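Magnesium and cobalt efflux protein (Bordetella parapertussis, PDB 3JTF) probably takes part in magnesium and cobalt transport, and through the paired CBS domains of this fragment binds AMP. Local coordinates at the interface of chains A and B. Coordinates in Å, arbitrary orientation; residue numbers count along the deposited sequence, not the author numbering. Chains: chain A/B, Magnesium and cobalt efflux protein.

Contact 1: the interface of chains A and B. Residues chain A 118, 121-122, 125-126; chain B 91, 95, 121, 124-125.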
# COMPACT_ATOMS: atom_id res chain seq x y z
N GLU A 118 8.62 5.13 -0.71
CA GLU A 118 8.84 4.85 0.70
C GLU A 118 10.32 4.53 1.00
O GLU A 118 10.86 5.01 1.99
CB GLU A 118 7.97 3.66 1.14
CG GLU A 118 8.33 3.08 2.57
CD GLU A 118 7.37 1.94 3.01
OE1 GLU A 118 7.83 0.83 3.36
OE2 GLU A 118 6.15 2.15 2.98
N LEU A 121 12.37 7.81 0.74
CA LEU A 121 12.13 8.64 1.92
C LEU A 121 12.80 8.10 3.21
O LEU A 121 13.41 8.84 3.99
CB LEU A 121 10.60 8.78 2.11
CG LEU A 121 9.82 9.53 1.02
CD1 LEU A 121 8.28 9.41 1.21
CD2 LEU A 121 10.23 10.95 0.98
N GLU A 122 12.68 6.79 3.42
CA GLU A 122 13.31 6.15 4.58
C GLU A 122 14.80 6.39 4.59
O GLU A 122 15.33 6.76 5.62
CB GLU A 122 13.01 4.66 4.61
CG GLU A 122 11.62 4.41 5.11
CD GLU A 122 11.22 2.94 5.15
OE1 GLU A 122 11.81 2.15 4.38
OE2 GLU A 122 10.29 2.58 5.92
N VAL A 125 15.47 10.08 5.46
CA VAL A 125 15.30 10.30 6.90
C VAL A 125 16.43 9.70 7.72
O VAL A 125 16.87 10.31 8.69
CB VAL A 125 13.93 9.78 7.43
CG1 VAL A 125 13.87 9.90 8.94
CG2 VAL A 125 12.81 10.53 6.75
N GLY A 126 16.92 8.52 7.35
CA GLY A 126 18.07 7.94 8.05
C GLY A 126 19.39 8.72 7.86
O GLY A 126 20.31 8.60 8.68
N LEU B 91 6.95 7.72 13.57
CA LEU B 91 7.73 7.04 12.55
C LEU B 91 8.34 5.72 13.08
O LEU B 91 8.26 4.70 12.43
CB LEU B 91 8.84 7.93 12.01
CG LEU B 91 9.64 7.25 10.89
CD1 LEU B 91 8.76 6.64 9.79
CD2 LEU B 91 10.66 8.28 10.30
N ARG B 95 7.35 2.02 11.83
CA ARG B 95 8.41 1.17 11.26
C ARG B 95 8.47 -0.19 11.96
O ARG B 95 8.75 -1.20 11.32
CB ARG B 95 9.79 1.85 11.35
CG ARG B 95 10.12 2.84 10.20
CD ARG B 95 11.50 3.51 10.46
NE ARG B 95 11.93 4.48 9.43
CZ ARG B 95 12.96 5.29 9.61
NH1 ARG B 95 13.63 5.24 10.75
NH2 ARG B 95 13.35 6.14 8.65
N LEU B 121 6.68 10.26 6.66
CA LEU B 121 7.97 10.29 5.97
C LEU B 121 8.06 11.51 5.08
O LEU B 121 9.04 12.22 5.10
CB LEU B 121 8.16 9.04 5.13
CG LEU B 121 8.54 7.77 5.88
CD1 LEU B 121 8.38 6.55 4.93
CD2 LEU B 121 9.95 7.92 6.40
N ILE B 124 8.49 14.74 7.29
CA ILE B 124 9.84 14.75 7.84
C ILE B 124 10.86 15.13 6.76
O ILE B 124 11.68 16.00 7.00
CB ILE B 124 10.25 13.42 8.55
CG1 ILE B 124 9.37 13.16 9.79
CG2 ILE B 124 11.77 13.43 8.93
CD1 ILE B 124 9.61 11.81 10.50
N VAL B 125 10.81 14.50 5.58
CA VAL B 125 11.72 14.88 4.49
C VAL B 125 11.46 16.30 3.98
O VAL B 125 12.40 17.02 3.71
CB VAL B 125 11.61 13.92 3.30
CG1 VAL B 125 12.30 14.49 2.08
CG2 VAL B 125 12.19 12.57 3.69

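Contact 2: the interface of chains A and B. Residues chain A 30, 60-61, 63-64; chain B 26, 30, 60-61, 63-64.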
# COMPACT_ATOMS: atom_id res chain seq x y z
N LEU A 30 -3.65 -16.37 -6.07
CA LEU A 30 -4.32 -15.87 -4.89
C LEU A 30 -3.56 -16.21 -3.64
O LEU A 30 -3.37 -15.34 -2.79
CB LEU A 30 -5.73 -16.42 -4.80
CG LEU A 30 -6.70 -15.89 -5.85
CD1 LEU A 30 -8.03 -16.47 -5.52
CD2 LEU A 30 -6.78 -14.36 -5.91
N LEU A 60 -7.32 -7.23 -8.31
CA LEU A 60 -7.86 -8.57 -8.42
C LEU A 60 -9.28 -8.66 -7.86
O LEU A 60 -10.01 -9.59 -8.19
CB LEU A 60 -6.96 -9.59 -7.71
CG LEU A 60 -5.79 -10.18 -8.51
CD1 LEU A 60 -4.82 -10.88 -7.62
CD2 LEU A 60 -6.30 -11.14 -9.58
N LEU A 61 -9.68 -7.70 -7.02
CA LEU A 61 -11.05 -7.68 -6.51
C LEU A 61 -12.06 -7.64 -7.66
O LEU A 61 -13.18 -8.13 -7.53
CB LEU A 61 -11.28 -6.50 -5.58
CG LEU A 61 -10.55 -6.58 -4.24
CD1 LEU A 61 -10.95 -5.41 -3.32
CD2 LEU A 61 -10.86 -7.89 -3.56
N TYR A 63 -12.05 -9.56 -10.08
CA TYR A 63 -12.36 -10.93 -10.50
C TYR A 63 -13.69 -11.37 -9.92
O TYR A 63 -14.46 -12.05 -10.60
CB TYR A 63 -11.25 -11.93 -10.13
CG TYR A 63 -11.71 -13.37 -10.15
CD1 TYR A 63 -11.40 -14.22 -11.20
CD2 TYR A 63 -12.49 -13.87 -9.13
CE1 TYR A 63 -11.85 -15.55 -11.21
CE2 TYR A 63 -12.94 -15.19 -9.13
CZ TYR A 63 -12.61 -16.02 -10.16
OH TYR A 63 -13.07 -17.32 -10.09
N MSE A 64 -13.96 -10.97 -8.68
CA MSE A 64 -15.19 -11.37 -8.00
C MSE A 64 -16.47 -10.73 -8.58
O MSE A 64 -17.58 -11.17 -8.27
CB MSE A 64 -15.07 -11.12 -6.50
CG MSE A 64 -14.11 -12.09 -5.82
SE MSE A 64 -13.22 -11.31 -4.30
CE MSE A 64 -14.73 -11.11 -3.13
N LEU B 26 -21.58 -7.16 0.01
CA LEU B 26 -20.29 -7.36 -0.65
C LEU B 26 -20.13 -6.69 -2.02
O LEU B 26 -19.13 -6.02 -2.23
CB LEU B 26 -19.92 -8.85 -0.71
CG LEU B 26 -18.55 -9.21 -1.30
CD1 LEU B 26 -17.40 -8.42 -0.62
CD2 LEU B 26 -18.34 -10.74 -1.21
N LEU B 30 -17.21 -3.90 -2.70
CA LEU B 30 -16.20 -4.09 -3.75
C LEU B 30 -16.17 -2.91 -4.68
O LEU B 30 -15.10 -2.38 -4.96
CB LEU B 30 -16.46 -5.38 -4.55
CG LEU B 30 -16.18 -6.65 -3.76
CD1 LEU B 30 -16.64 -7.90 -4.53
CD2 LEU B 30 -14.70 -6.71 -3.43
N LEU B 60 -10.13 -9.19 1.00
CA LEU B 60 -11.40 -9.64 0.44
C LEU B 60 -11.20 -10.74 -0.62
O LEU B 60 -12.16 -11.42 -0.98
CB LEU B 60 -12.23 -8.47 -0.13
CG LEU B 60 -12.90 -7.53 0.89
CD1 LEU B 60 -13.73 -6.49 0.15
CD2 LEU B 60 -13.80 -8.33 1.84
N LEU B 61 -9.98 -10.93 -1.10
CA LEU B 61 -9.68 -12.04 -2.01
C LEU B 61 -9.90 -13.40 -1.35
O LEU B 61 -10.02 -14.40 -2.04
CB LEU B 61 -8.25 -11.97 -2.54
CG LEU B 61 -8.04 -10.79 -3.47
CD1 LEU B 61 -6.48 -10.58 -3.65
CD2 LEU B 61 -8.78 -10.99 -4.80
N TYR B 63 -12.54 -14.38 -0.11
CA TYR B 63 -13.86 -14.85 -0.59
C TYR B 63 -13.69 -16.02 -1.53
O TYR B 63 -14.54 -16.92 -1.58
CB TYR B 63 -14.63 -13.74 -1.32
CG TYR B 63 -15.98 -14.12 -1.98
CD1 TYR B 63 -17.17 -14.13 -1.23
CD2 TYR B 63 -16.07 -14.42 -3.36
CE1 TYR B 63 -18.42 -14.43 -1.81
CE2 TYR B 63 -17.34 -14.74 -3.96
CZ TYR B 63 -18.48 -14.73 -3.18
OH TYR B 63 -19.71 -15.04 -3.73
N MSE B 64 -12.58 -16.04 -2.27
CA MSE B 64 -12.33 -17.16 -3.16
C MSE B 64 -11.58 -18.33 -2.51
O MSE B 64 -11.27 -19.30 -3.19
CB MSE B 64 -11.62 -16.63 -4.40
CG MSE B 64 -12.52 -15.53 -5.10
SE MSE B 64 -11.77 -15.13 -6.79
CE MSE B 64 -10.65 -13.70 -6.01

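Contact 3: the interface of chains A and B. Residues chain A 58, 61-62; chain B 33-34, 36-38, 57.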
# COMPACT_ATOMS: atom_id res chain seq x y z
N LYS A 58 -5.24 -5.08 -5.09
CA LYS A 58 -6.64 -4.74 -4.94
C LYS A 58 -7.38 -4.79 -6.28
O LYS A 58 -8.60 -4.87 -6.30
CB LYS A 58 -6.81 -3.38 -4.28
CG LYS A 58 -6.49 -2.20 -5.18
CD LYS A 58 -6.61 -0.87 -4.42
CE LYS A 58 -8.03 -0.43 -4.19
NZ LYS A 58 -8.58 0.27 -5.37
N LEU A 61 -9.68 -7.70 -7.02
CA LEU A 61 -11.05 -7.68 -6.51
C LEU A 61 -12.06 -7.64 -7.66
O LEU A 61 -13.18 -8.13 -7.53
CB LEU A 61 -11.28 -6.50 -5.58
CG LEU A 61 -10.55 -6.58 -4.24
CD1 LEU A 61 -10.95 -5.41 -3.32
CD2 LEU A 61 -10.86 -7.89 -3.56
N ARG A 62 -11.67 -7.06 -8.79
CA ARG A 62 -12.47 -7.16 -10.02
C ARG A 62 -12.86 -8.57 -10.42
O ARG A 62 -13.92 -8.76 -11.02
CB ARG A 62 -11.77 -6.49 -11.19
CG ARG A 62 -11.76 -4.97 -11.11
CD ARG A 62 -10.76 -4.40 -12.11
NE ARG A 62 -10.22 -3.11 -11.69
CZ ARG A 62 -10.84 -1.94 -11.85
NH1 ARG A 62 -12.04 -1.89 -12.42
NH2 ARG A 62 -10.27 -0.81 -11.44
N ILE B 33 -14.49 0.13 -2.99
CA ILE B 33 -13.05 -0.09 -2.85
C ILE B 33 -12.35 0.11 -4.19
O ILE B 33 -11.39 0.88 -4.29
CB ILE B 33 -12.76 -1.49 -2.30
CG1 ILE B 33 -13.19 -1.61 -0.82
CG2 ILE B 33 -11.29 -1.81 -2.45
CD1 ILE B 33 -13.25 -3.08 -0.30
N ILE B 34 -12.87 -0.53 -5.24
CA ILE B 34 -12.28 -0.45 -6.60
C ILE B 34 -12.25 0.99 -7.10
O ILE B 34 -11.32 1.39 -7.80
CB ILE B 34 -13.06 -1.31 -7.63
CG1 ILE B 34 -12.92 -2.80 -7.34
CG2 ILE B 34 -12.58 -1.07 -9.07
CD1 ILE B 34 -14.10 -3.61 -7.87
N THR B 36 -11.63 3.60 -5.36
CA THR B 36 -10.74 4.46 -4.62
C THR B 36 -9.39 3.89 -4.86
O THR B 36 -9.21 2.66 -4.87
CB THR B 36 -10.97 4.43 -3.10
OG1 THR B 36 -10.32 3.26 -2.60
CG2 THR B 36 -12.42 4.39 -2.75
N ALA B 37 -8.40 4.74 -5.00
CA ALA B 37 -7.04 4.26 -4.99
C ALA B 37 -6.45 4.30 -3.55
O ALA B 37 -5.51 5.09 -3.29
CB ALA B 37 -6.18 5.10 -5.98
N HIS B 38 -7.01 3.49 -2.63
CA HIS B 38 -6.37 3.19 -1.33
C HIS B 38 -6.42 1.69 -1.07
O HIS B 38 -7.27 1.01 -1.58
CB HIS B 38 -7.03 3.93 -0.18
CG HIS B 38 -6.96 5.41 -0.31
ND1 HIS B 38 -5.76 6.08 -0.44
CD2 HIS B 38 -7.93 6.34 -0.38
CE1 HIS B 38 -6.01 7.38 -0.58
NE2 HIS B 38 -7.32 7.56 -0.54
N ALA B 57 -7.97 -4.11 1.76
CA ALA B 57 -8.76 -4.49 0.58
C ALA B 57 -8.41 -5.88 0.04
O ALA B 57 -9.30 -6.62 -0.34
CB ALA B 57 -8.55 -3.50 -0.55

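Contact 4: the interface of chains A and B. Residues chain A 124-125, 128; chain B 124-125, 128.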
# COMPACT_ATOMS: atom_id res chain seq x y z
N ILE A 124 16.40 8.87 3.08
CA ILE A 124 16.67 10.30 3.36
C ILE A 124 16.49 10.65 4.82
O ILE A 124 17.25 11.44 5.38
CB ILE A 124 15.81 11.22 2.48
CG1 ILE A 124 16.13 10.96 1.01
CG2 ILE A 124 16.04 12.65 2.87
CD1 ILE A 124 15.19 11.63 0.03
N VAL A 125 15.47 10.08 5.46
CA VAL A 125 15.30 10.30 6.90
C VAL A 125 16.43 9.70 7.72
O VAL A 125 16.87 10.31 8.69
CB VAL A 125 13.93 9.78 7.43
CG1 VAL A 125 13.87 9.90 8.94
CG2 VAL A 125 12.81 10.53 6.75
N ILE A 128 19.64 11.99 8.04
CA ILE A 128 19.53 13.27 8.76
C ILE A 128 20.61 13.38 9.85
O ILE A 128 20.79 12.46 10.64
CB ILE A 128 18.11 13.46 9.41
CG1 ILE A 128 17.05 13.65 8.32
CG2 ILE A 128 18.09 14.67 10.38
CD1 ILE A 128 15.65 13.89 8.87
N ILE B 124 8.49 14.74 7.29
CA ILE B 124 9.84 14.75 7.84
C ILE B 124 10.86 15.13 6.76
O ILE B 124 11.68 16.00 7.00
CB ILE B 124 10.25 13.42 8.55
CG1 ILE B 124 9.37 13.16 9.79
CG2 ILE B 124 11.77 13.43 8.93
CD1 ILE B 124 9.61 11.81 10.50
N VAL B 125 10.81 14.50 5.58
CA VAL B 125 11.72 14.88 4.49
C VAL B 125 11.46 16.30 3.98
O VAL B 125 12.40 17.02 3.71
CB VAL B 125 11.61 13.92 3.30
CG1 VAL B 125 12.30 14.49 2.08
CG2 VAL B 125 12.19 12.57 3.69
N ILE B 128 13.44 18.89 5.88
CA ILE B 128 14.90 18.77 5.84
C ILE B 128 15.45 19.23 4.49
O ILE B 128 15.05 20.28 3.96
CB ILE B 128 15.42 17.33 6.18
CG1 ILE B 128 15.44 16.39 4.97
CG2 ILE B 128 14.61 16.69 7.29
CD1 ILE B 128 16.42 15.23 5.17

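Contact 1: the interface of chains A and B
A:Val125 points from helix 117-126 of chain A into a group of chain B side chains, and its two methyls divide the work. CG2, anti to the carbonyl carbon, meets B:Val125 CG2 at 3.7 Å and also touches CG2 of B:Ile124, whose side chain runs at about a right angle to the valine. CG1, anti to the backbone N (chi1 174°), comes tip to tip with B:Leu91 CD2 at 3.8 Å. Near the two-fold axis A:Leu121 and B:Leu121 cross obliquely, CB against CB at 3.9 Å. The tip of A:Leu121 goes on to B:Val125, where CD2 lies 3.7 Å from CG2 with the two side chains roughly perpendicular. B:Leu121 splits its methyls, CD1 against A:Glu122 CG at 3.9 Å and CD2 toward A:Val125 CG2. B:Arg95 is stretched from CG to NE beside this apolar patch. One face of its guanidinium rests on B:Leu91 CD2 of its own chain, 3.8 Å above the plane and over the centre, while NH2 nears A:Val125 CG1. A:Glu122 OE2 and B:Arg95 NE are 4.3 Å apart, too far for a direct salt bridge, although their opposite charges may still attract. The contact packs the two chains along helices 117-126, whose first turn carries the AMP-binding residue A:Glu118, and in this two-fold assembly it may hold the CBS domain pairs together.

Contact 2: the interface of chains A and B
A:Leu61 and B:Leu61, from the 3-10 helices 57-64 of the two chains, meet obliquely at the dense centre of this apolar contact between the CBS-domain chains of the deposited pair, a pairing that may also form in solution. Their CD2 methyls are 3.9 Å apart, and each also presses on the start of a neighbouring side chain: A:Leu61 CD2 lies 3.7 Å from B:Leu60 CB, and B:Leu61 CD2 is equally near A:Leu60 CB. A:Leu30, on helix 26-35, closes one flank by crossing B:Met64 at about a right angle, CD1 to CB 3.8 Å. Opposite, B:Leu30 lies obliquely against A:Leu61, CD2 to CD1 4.0 Å. The two selenomethionines pass each other beside this leucine core, with A:Met64 CG 3.9 Å from B:Met64 CG. Toward the tyrosines the model is less secure: as built the two selenomethionine tips differ, but each runs into the opposite tyrosine, and both placements are doubtful. Packing is sparser at the far edge, where B:Leu26 contributes little surface. On the flank of A:Leu30 the fit is also easier, its CD2 standing 4.1 Å from B:Leu61 CD2.

Contact 3: the interface of chains A and B
Helix 26-35 of chain B ends here, and the backbone beyond it opens into an extended stretch at B:Thr36 (phi -108°, psi 143°), which brings the carbonyls of B:Ile33 and B:Thr36 round the ammonium group of A:Lys58. The lysine starts with CG between its backbone N and carbonyl carbon (chi1 74°), and its chain then bends at chi3 and chi4 to bring NZ to both oxygens. NZ donates to B:Thr36 O at 2.5 Å, a short bond that approaches nearly along the C=O axis. It also donates to B:Ile33 O at 3.1 Å, this time from above the carbonyl plane. That second oxygen is shared: the hydroxyl OG1 of B:Thr36 donates to it in the carbonyl plane, on a lone pair, and so caps the helix end from within chain B. The partial negative charge at the helix end would favour a positively charged lysine. Beside the lysine, A:Leu61 meets B:Ile33 at about a right angle, CD1 to CG2 3.7 Å, and also lies near the backbone oxygen of B:Ala57. B:Thr36 leads directly into B:Ala37 and B:His38 of the AMP pocket, and the lysine may steady this segment next to the nucleotide site. Farther out, A:Arg62 lays its guanidinium over B:Ile34, whose CG2 sits toward the rim of one face, 3.4 Å from CZ.

Contact 4: the interface of chains A and B
A:Ile128 and B:Ile128, the last modelled residues of the two CBS-domain-pair chains, meet just beyond helices 117-126. B:Ile128 is poorly ordered, and every distance to it deserves caution. The side chain of A:Ile128 leaves CB with CG1 anti to the carbonyl carbon (chi1 -68°), which directs the ethyl arm at chain B. CG1 comes first to B:Ile128 CD1, modelled at 3.6 Å, with B:Ile128 CG2 a little farther off. The chain then continues extended through chi2 (-178°), and its tip CD1 touches two chain B groups. On B:Ile128 it meets CG2 at 3.4 Å, nominally tighter than ordinary van der Waals contact, though the tightness is uncertain. On the helix residue B:Ile124 it touches CG2 at 3.9 Å, with the two side chains at about a right angle. As modelled, CD1 of B:Ile128 reaches back to A:Ile124. There A:Ile124 CG2 stands 3.5 Å from B:Ile128 CD1, another close fit that depends on the uncertain residue. The same A:Ile124 methyl also touches B:Val125 CG2 at 3.9 Å, where the two side chains cross roughly perpendicularly beside the paired valines.

Contacts 1 and 4 form one end of the two-fold interface: their C-alpha centres are about 6 Å apart, and they share A:Val125, B:Ile124 and B:Val125 of helices 117-126. Contacts 2 and 3 form the other, about 10 Å apart, with A:Leu61 of 3-10 helix 57-64 in both and helix 26-35 of chain B serving each. About 32 Å separates contact 1 from contact 2, and 38 Å contact 2 from contact 4. The chains thus meet at two distant places, an arrangement that would fix their relative orientation if this dimer also forms in the full-length protein.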